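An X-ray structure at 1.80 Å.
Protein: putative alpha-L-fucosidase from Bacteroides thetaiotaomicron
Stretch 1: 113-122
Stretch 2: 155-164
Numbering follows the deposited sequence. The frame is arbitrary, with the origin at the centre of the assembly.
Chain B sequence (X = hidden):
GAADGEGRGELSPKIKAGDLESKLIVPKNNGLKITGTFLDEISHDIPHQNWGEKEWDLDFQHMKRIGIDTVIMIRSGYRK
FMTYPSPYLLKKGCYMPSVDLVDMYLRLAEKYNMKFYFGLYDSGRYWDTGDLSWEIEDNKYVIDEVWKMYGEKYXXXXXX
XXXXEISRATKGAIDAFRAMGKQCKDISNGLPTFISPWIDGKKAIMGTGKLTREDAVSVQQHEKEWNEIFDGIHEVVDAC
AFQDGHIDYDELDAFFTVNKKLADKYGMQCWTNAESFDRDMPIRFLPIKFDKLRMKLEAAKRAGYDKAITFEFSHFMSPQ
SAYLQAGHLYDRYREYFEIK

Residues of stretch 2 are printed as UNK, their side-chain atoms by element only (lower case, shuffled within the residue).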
ATOM      1  N   ASN B 113      11.841 -17.473 -26.430  1.00 23.72           N
ATOM      2  CA  ASN B 113      11.096 -18.586 -26.971  1.00 23.43           C
ATOM      3  C   ASN B 113       9.807 -18.849 -26.185  1.00 27.42           C
ATOM      4  O   ASN B 113       9.537 -19.958 -25.718  1.00 29.10           O
ATOM      5  CB  ASN B 113      11.972 -19.842 -27.045  1.00 30.46           C
ATOM      6  CG  ASN B 113      11.428 -20.882 -28.015  1.00 45.74           C
ATOM      7  OD1 ASN B 113      10.878 -20.562 -29.068  1.00 50.86           O
ATOM      8  ND2 ASN B 113      11.547 -22.147 -27.686  1.00 37.39           N
HETATM    9  N   MSE B 114       9.008 -17.814 -26.056  1.00 21.93           N
HETATM   10  CA  MSE B 114       7.702 -17.870 -25.424  1.00 19.53           C
HETATM   11  C   MSE B 114       6.611 -17.554 -26.449  1.00 23.62           C
HETATM   12  O   MSE B 114       6.885 -16.927 -27.471  1.00 23.95           O
HETATM   13  CB  MSE B 114       7.636 -16.884 -24.249  1.00 19.62           C
HETATM   14  CG  MSE B 114       8.537 -17.289 -23.050  1.00 25.03           C
HETATM   15 SE   MSE B 114       8.503 -15.867 -21.859  0.75 29.87          SE
HETATM   16  CE  MSE B 114       9.898 -16.398 -20.669  1.00 26.51           C
ATOM     17  N   LYS B 115       5.385 -18.005 -26.189  1.00 22.35           N
ATOM     18  CA  LYS B 115       4.202 -17.658 -26.976  1.00 22.50           C
ATOM     19  C   LYS B 115       3.565 -16.416 -26.383  1.00 22.67           C
ATOM     20  O   LYS B 115       3.384 -16.330 -25.166  1.00 22.80           O
ATOM     21  CB  LYS B 115       3.177 -18.790 -27.001  1.00 25.15           C
ATOM     22  CG  LYS B 115       3.549 -19.878 -27.984  1.00 44.44           C
ATOM     23  CD  LYS B 115       2.365 -20.811 -28.213  1.00 48.25           C
ATOM     24  CE  LYS B 115       2.587 -21.963 -29.163  1.00 54.92           C
ATOM     25  NZ  LYS B 115       4.002 -22.439 -29.294  1.00 34.94           N
ATOM     26  N   PHE B 116       3.285 -15.428 -27.224  1.00 19.58           N
ATOM     27  CA  PHE B 116       2.636 -14.201 -26.824  1.00 17.41           C
ATOM     28  C   PHE B 116       1.150 -14.286 -27.191  1.00 20.53           C
ATOM     29  O   PHE B 116       0.831 -14.615 -28.338  1.00 20.45           O
ATOM     30  CB  PHE B 116       3.298 -12.983 -27.505  1.00 18.78           C
ATOM     31  CG  PHE B 116       2.571 -11.677 -27.299  1.00 20.08           C
ATOM     32  CD1 PHE B 116       1.635 -11.232 -28.221  1.00 22.83           C
ATOM     33  CD2 PHE B 116       2.849 -10.873 -26.209  1.00 20.89           C
ATOM     34  CE1 PHE B 116       1.028  -9.988 -28.077  1.00 22.99           C
ATOM     35  CE2 PHE B 116       2.191  -9.654 -26.036  1.00 21.43           C
ATOM     36  CZ  PHE B 116       1.328  -9.199 -26.997  1.00 20.79           C
ATOM     37  N   TYR B 117       0.272 -13.970 -26.233  1.00 18.23           N
ATOM     38  CA  TYR B 117      -1.174 -13.866 -26.439  1.00 17.52           C
ATOM     39  C   TYR B 117      -1.563 -12.381 -26.384  1.00 20.41           C
ATOM     40  O   TYR B 117      -1.217 -11.693 -25.437  1.00 19.81           O
ATOM     41  CB  TYR B 117      -1.979 -14.630 -25.394  1.00 18.08           C
ATOM     42  CG  TYR B 117      -2.083 -16.108 -25.635  1.00 19.48           C
ATOM     43  CD1 TYR B 117      -0.949 -16.915 -25.635  1.00 21.73           C
ATOM     44  CD2 TYR B 117      -3.323 -16.726 -25.759  1.00 20.23           C
ATOM     45  CE1 TYR B 117      -1.047 -18.300 -25.806  1.00 24.83           C
ATOM     46  CE2 TYR B 117      -3.431 -18.106 -25.928  1.00 20.15           C
ATOM     47  CZ  TYR B 117      -2.293 -18.888 -25.912  1.00 22.22           C
ATOM     48  OH  TYR B 117      -2.387 -20.241 -26.054  1.00 28.05           O
ATOM     49  N   PHE B 118      -2.353 -11.940 -27.353  1.00 18.05           N
ATOM     50  CA  PHE B 118      -2.819 -10.568 -27.485  1.00 16.81           C
ATOM     51  C   PHE B 118      -4.168 -10.387 -26.806  1.00 20.03           C
ATOM     52  O   PHE B 118      -5.136 -10.998 -27.206  1.00 20.14           O
ATOM     53  CB  PHE B 118      -2.933 -10.227 -28.991  1.00 19.28           C
ATOM     54  CG  PHE B 118      -3.342  -8.797 -29.228  1.00 21.36           C
ATOM     55  CD1 PHE B 118      -2.395  -7.789 -29.267  1.00 23.10           C
ATOM     56  CD2 PHE B 118      -4.684  -8.452 -29.356  1.00 20.64           C
ATOM     57  CE1 PHE B 118      -2.774  -6.469 -29.487  1.00 24.22           C
ATOM     58  CE2 PHE B 118      -5.063  -7.126 -29.610  1.00 23.72           C
ATOM     59  CZ  PHE B 118      -4.106  -6.153 -29.683  1.00 21.62           C
ATOM     60  N   GLY B 119      -4.224  -9.539 -25.792  1.00 17.60           N
ATOM     61  CA  GLY B 119      -5.475  -9.230 -25.111  1.00 16.81           C
ATOM     62  C   GLY B 119      -6.307  -8.232 -25.892  1.00 22.00           C
ATOM     63  O   GLY B 119      -5.804  -7.181 -26.318  1.00 20.73           O
ATOM     64  N   LEU B 120      -7.604  -8.495 -26.010  1.00 19.34           N
ATOM     65  CA  LEU B 120      -8.479  -7.599 -26.748  1.00 21.15           C
ATOM     66  C   LEU B 120      -8.683  -6.281 -26.019  1.00 22.51           C
ATOM     67  O   LEU B 120      -8.435  -6.142 -24.819  1.00 18.92           O
ATOM     68  CB  LEU B 120      -9.834  -8.288 -27.041  1.00 21.61           C
ATOM     69  CG  LEU B 120      -9.767  -9.533 -27.932  1.00 24.26           C
ATOM     70  CD1 LEU B 120     -11.149  -9.991 -28.321  1.00 24.58           C
ATOM     71  CD2 LEU B 120      -8.909  -9.266 -29.201  1.00 27.10           C
ATOM     72  N   TYR B 121      -9.141  -5.297 -26.787  1.00 20.33           N
ATOM     73  CA  TYR B 121      -9.360  -3.952 -26.303  1.00 20.93           C
ATOM     74  C   TYR B 121     -10.572  -3.910 -25.355  1.00 22.81           C
ATOM     75  O   TYR B 121     -11.594  -4.542 -25.625  1.00 22.93           O
ATOM     76  CB  TYR B 121      -9.562  -3.006 -27.504  1.00 19.30           C
ATOM     77  CG  TYR B 121      -9.935  -1.593 -27.129  1.00 21.89           C
ATOM     78  CD1 TYR B 121      -9.031  -0.761 -26.481  1.00 22.82           C
ATOM     79  CD2 TYR B 121     -11.209  -1.104 -27.374  1.00 23.06           C
ATOM     80  CE1 TYR B 121      -9.383   0.539 -26.104  1.00 21.73           C
ATOM     81  CE2 TYR B 121     -11.576   0.182 -26.996  1.00 25.39           C
ATOM     82  CZ  TYR B 121     -10.668   0.995 -26.342  1.00 26.53           C
ATOM     83  OH  TYR B 121     -11.110   2.230 -25.951  1.00 24.70           O
ATOM     84  N   ASP B 122     -10.463  -3.117 -24.303  1.00 18.88           N
ATOM     85  CA  ASP B 122     -11.518  -2.893 -23.315  1.00 19.07           C
ATOM     86  C   ASP B 122     -11.933  -1.423 -23.388  1.00 24.21           C
ATOM     87  O   ASP B 122     -11.201  -0.537 -22.932  1.00 22.67           O
ATOM     88  CB  ASP B 122     -11.006  -3.282 -21.922  1.00 20.05           C
ATOM     89  CG  ASP B 122     -12.034  -3.182 -20.797  1.00 21.80           C
ATOM     90  OD1 ASP B 122     -13.127  -2.607 -21.029  1.00 22.41           O
ATOM     91  OD2 ASP B 122     -11.714  -3.588 -19.673  1.00 23.79           O
ATOM     92  N   UNK B 155       6.929 -13.867 -35.214  1.00 31.88           N
ATOM     93  CA  UNK B 155       6.895 -15.302 -34.964  1.00 31.00           C
ATOM     94  C   UNK B 155       6.220 -15.653 -33.652  1.00 29.71           C
ATOM     95  O   UNK B 155       5.529 -16.656 -33.575  1.00 27.63           O
ATOM     96  c   UNK B 155      10.127 -17.446 -34.627  1.00 75.48           C
ATOM     97  c   UNK B 155      10.616 -18.818 -34.248  1.00 94.20           C
ATOM     98  n   UNK B 155      12.105 -18.837 -34.161  1.00110.42           N
ATOM     99  c   UNK B 155       8.359 -15.791 -34.932  1.00 36.95           C
ATOM    100  c   UNK B 155       8.625 -17.257 -34.638  1.00 58.13           C
ATOM    101  N   UNK B 156       6.414 -14.835 -32.620  1.00 24.33           N
ATOM    102  CA  UNK B 156       5.913 -15.157 -31.288  1.00 23.86           C
ATOM    103  C   UNK B 156       4.414 -14.856 -31.080  1.00 26.11           C
ATOM    104  O   UNK B 156       3.891 -15.191 -30.033  1.00 25.79           O
ATOM    105  o   UNK B 156       6.618 -13.035 -30.444  1.00 35.77           O
ATOM    106  c   UNK B 156       6.756 -14.434 -30.262  1.00 26.46           C
ATOM    107  N   UNK B 157       3.720 -14.244 -32.050  1.00 22.38           N
ATOM    108  CA  UNK B 157       2.276 -13.995 -31.912  1.00 21.98           C
ATOM    109  C   UNK B 157       1.556 -15.341 -31.974  1.00 27.23           C
ATOM    110  O   UNK B 157       1.395 -15.908 -33.056  1.00 25.10           O
ATOM    111  c   UNK B 157       1.795 -13.033 -33.012  1.00 24.99           C
ATOM    112  c   UNK B 157       0.313 -11.047 -32.528  1.00 28.37           C
ATOM    113  c   UNK B 157      -1.965 -12.607 -32.508  1.00 29.42           C
ATOM    114  c   UNK B 157      -2.073 -11.251 -32.314  1.00 28.98           C
ATOM    115  c   UNK B 157      -0.717 -13.181 -32.756  1.00 29.43           C
ATOM    116  c   UNK B 157       0.440 -12.413 -32.729  1.00 26.22           C
ATOM    117  c   UNK B 157      -0.944 -10.468 -32.321  1.00 30.53           C
ATOM    118  N   UNK B 158       1.136 -15.856 -30.824  1.00 22.13           N
ATOM    119  CA  UNK B 158       0.602 -17.201 -30.734  1.00 22.36           C
ATOM    120  C   UNK B 158      -0.799 -17.427 -30.259  1.00 24.34           C
ATOM    121  O   UNK B 158      -1.204 -18.580 -30.135  1.00 23.52           O
ATOM    122  N   UNK B 159      -1.511 -16.371 -29.956  1.00 20.94           N
ATOM    123  CA  UNK B 159      -2.847 -16.521 -29.419  1.00 19.88           C
ATOM    124  C   UNK B 159      -3.524 -15.229 -29.069  1.00 23.08           C
ATOM    125  O   UNK B 159      -2.925 -14.152 -29.166  1.00 23.23           O
ATOM    126  N   UNK B 160      -4.780 -15.356 -28.667  1.00 20.24           N
ATOM    127  CA  UNK B 160      -5.652 -14.246 -28.326  1.00 20.35           C
ATOM    128  C   UNK B 160      -6.259 -14.436 -26.961  1.00 20.75           C
ATOM    129  O   UNK B 160      -6.698 -15.534 -26.625  1.00 20.46           O
ATOM    130  c   UNK B 160      -6.095 -15.127 -31.609  1.00 23.23           C
ATOM    131  c   UNK B 160      -5.769 -13.288 -32.852  1.00 24.41           C
ATOM    132  c   UNK B 160      -5.878 -10.601 -32.263  1.00 25.15           C
ATOM    133  c   UNK B 160      -6.087 -12.891 -31.533  1.00 21.10           C
ATOM    134  c   UNK B 160      -6.335 -14.087 -30.773  1.00 20.42           C
ATOM    135  c   UNK B 160      -6.790 -14.159 -29.345  1.00 19.38           C
ATOM    136  c   UNK B 160      -6.116 -11.519 -31.232  1.00 22.78           C
ATOM    137  c   UNK B 160      -5.561 -11.033 -33.559  1.00 26.50           C
ATOM    138  c   UNK B 160      -5.479 -12.366 -33.867  1.00 24.35           C
ATOM    139  n   UNK B 160      -5.815 -14.659 -32.879  1.00 23.87           N
ATOM    140  N   UNK B 161      -6.324 -13.372 -26.186  1.00 18.76           N
ATOM    141  CA  UNK B 161      -6.964 -13.383 -24.888  1.00 16.73           C
ATOM    142  C   UNK B 161      -8.214 -12.521 -25.010  1.00 21.31           C
ATOM    143  O   UNK B 161      -8.119 -11.326 -25.316  1.00 19.81           O
ATOM    144  c   UNK B 161      -6.749 -12.618 -22.493  1.00 16.29           C
ATOM    145  c   UNK B 161      -6.797 -11.338 -21.966  1.00 16.98           C
ATOM    146  o   UNK B 161      -8.974 -11.844 -19.061  1.00 21.06           O
ATOM    147  c   UNK B 161      -8.196 -13.351 -20.686  1.00 19.61           C
ATOM    148  c   UNK B 161      -8.216 -12.075 -20.166  1.00 18.98           C
ATOM    149  c   UNK B 161      -7.478 -11.068 -20.780  1.00 17.85           C
ATOM    150  c   UNK B 161      -6.012 -12.904 -23.778  1.00 18.10           C
ATOM    151  c   UNK B 161      -7.474 -13.618 -21.845  1.00 18.11           C
ATOM    152  N   UNK B 162      -9.382 -13.118 -24.810  1.00 18.64           N
ATOM    153  CA  UNK B 162     -10.672 -12.403 -24.892  1.00 20.55           C
ATOM    154  C   UNK B 162     -10.887 -11.804 -23.510  1.00 25.31           C
ATOM    155  O   UNK B 162     -11.214 -12.512 -22.554  1.00 24.32           O
ATOM    156  c   UNK B 162     -11.781 -13.363 -25.381  1.00 25.00           C
ATOM    157  c   UNK B 162     -12.152 -15.153 -27.138  1.00 32.47           C
ATOM    158  c   UNK B 162     -11.429 -13.919 -26.780  1.00 26.06           C
ATOM    159  c   UNK B 162     -13.140 -12.654 -25.402  1.00 27.91           C
ATOM    160  N   UNK B 163     -10.557 -10.514 -23.387  1.00 22.27           N
ATOM    161  CA  UNK B 163     -10.407  -9.810 -22.119  1.00 20.90           C
ATOM    162  C   UNK B 163     -11.694  -9.342 -21.431  1.00 24.90           C
ATOM    163  O   UNK B 163     -11.600  -8.830 -20.306  1.00 25.33           O
ATOM    164  c   UNK B 163      -9.470  -8.608 -22.312  1.00 22.80           C
ATOM    165  o   UNK B 163      -9.971  -7.776 -23.337  1.00 28.30           O
ATOM    166  N   UNK B 164     -12.849  -9.567 -22.035  1.00 21.79           N
ATOM    167  CA  UNK B 164     -14.131  -9.252 -21.412  1.00 22.79           C
ATOM    168  C   UNK B 164     -14.412 -10.168 -20.233  1.00 26.98           C
ATOM    169  O   UNK B 164     -14.744 -11.337 -20.437  1.00 27.81           O
TER
HETATM  170  O   HOH W   1     -12.595  -6.506 -23.795  1.00 26.71           O
HETATM  171  O   HOH W   2     -10.695  -6.243 -19.537  1.00 22.37           O

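Position 155 carries four carbons in a row ending in a nitrogen, the signature of lysine. Lys155 is exposed and fully extended, every chi angle t; Lys155 CE comes no nearer than 5.5 Å to Asn113 OD1, so the long charged chain belongs to the surface.

Position 156 has one carbon and one oxygen. The carbon, CB, lies 3.7 Å from Met114 O, and O of position 156 accepts from Phe116 N at 2.9 Å, the first in the run of backbone hydrogen bonds between the stretches. This is Ser156, whose small side chain fits a buried site and whose OG is hydrogen-bonded elsewhere in the structure.

At position 157, one carbon leads to a ring of six carbons with no heteroatom, and the ring touches Phe118 CB. The residue is Phe157. Phe157 CZ lies 3.6 Å from Phe118 CB; a purely apolar ring suits this buried contact.

Position 158 has no side-chain atoms and is therefore glycine. Gly158 N donates to Phe116 O at 2.8 Å. A CB here would point toward stretch 1 and sit a tight 3.3 Å from Lys115 CG, so the bare backbone suits the close approach.

Position 159 is also without side-chain atoms. Its CA lies over one face of the Tyr117 ring, 3.8 Å from the centroid, in a CH-pi contact. An ideal CB would fall 2.4 Å from Tyr117 CE2, a clash, so glycine fits. Gly159 O accepts from Phe118 N at 2.9 Å.

Position 160 shows one carbon followed by fused five- and six-membered rings holding eight carbons and one nitrogen, which only tryptophan provides. Trp160 CZ3 lies 3.8 Å from Phe118 CD2, and its CE3 is 4.1 Å from Leu120 CD2. The broad indole thus reaches two apolar neighbours, while its NE1 is hydrogen-bonded elsewhere.

Position 161 has one carbon and a six-carbon ring bearing an oxygen: tyrosine. The edge of the Tyr161 ring lies by Gly119 CA, where stretch 1 has no side chain, while the hydroxyl finds a hydrogen bond elsewhere in this buried setting. Tyr161 N donates to Phe118 O at 2.8 Å, and Tyr161 O accepts from Leu120 N at 3.0 Å.

Position 162 has four carbons, forked at the first, with one arm two carbons long. This is Ile162. Its CB points away from stretch 1, yet CG1 comes 4.2 Å from Leu120 CD1, an apolar contact suited to this buried site.

Position 163 has one carbon and one oxygen, and its CB points toward stretch 1. Ser163 OG donates to Leu120 O at 2.7 Å and accepts from a water that also donates to Tyr121 O, so a short hydroxyl serves both roles.

Position 164 lacks side-chain atoms. No stretch 1 atom would lie within 5.5 Å of an ideal CB on Gly164, so this contact does not explain the glycine.

The contact is parallel strand pairing: five backbone hydrogen bonds join the stretches, Phe118, Phe157 and Trp160 pack on one face, and Tyr117 covers Gly159 on the other. The Ser163 hydroxyl adds a side-chain bond.

Stretch 2 155-164: KSFGGWYISG
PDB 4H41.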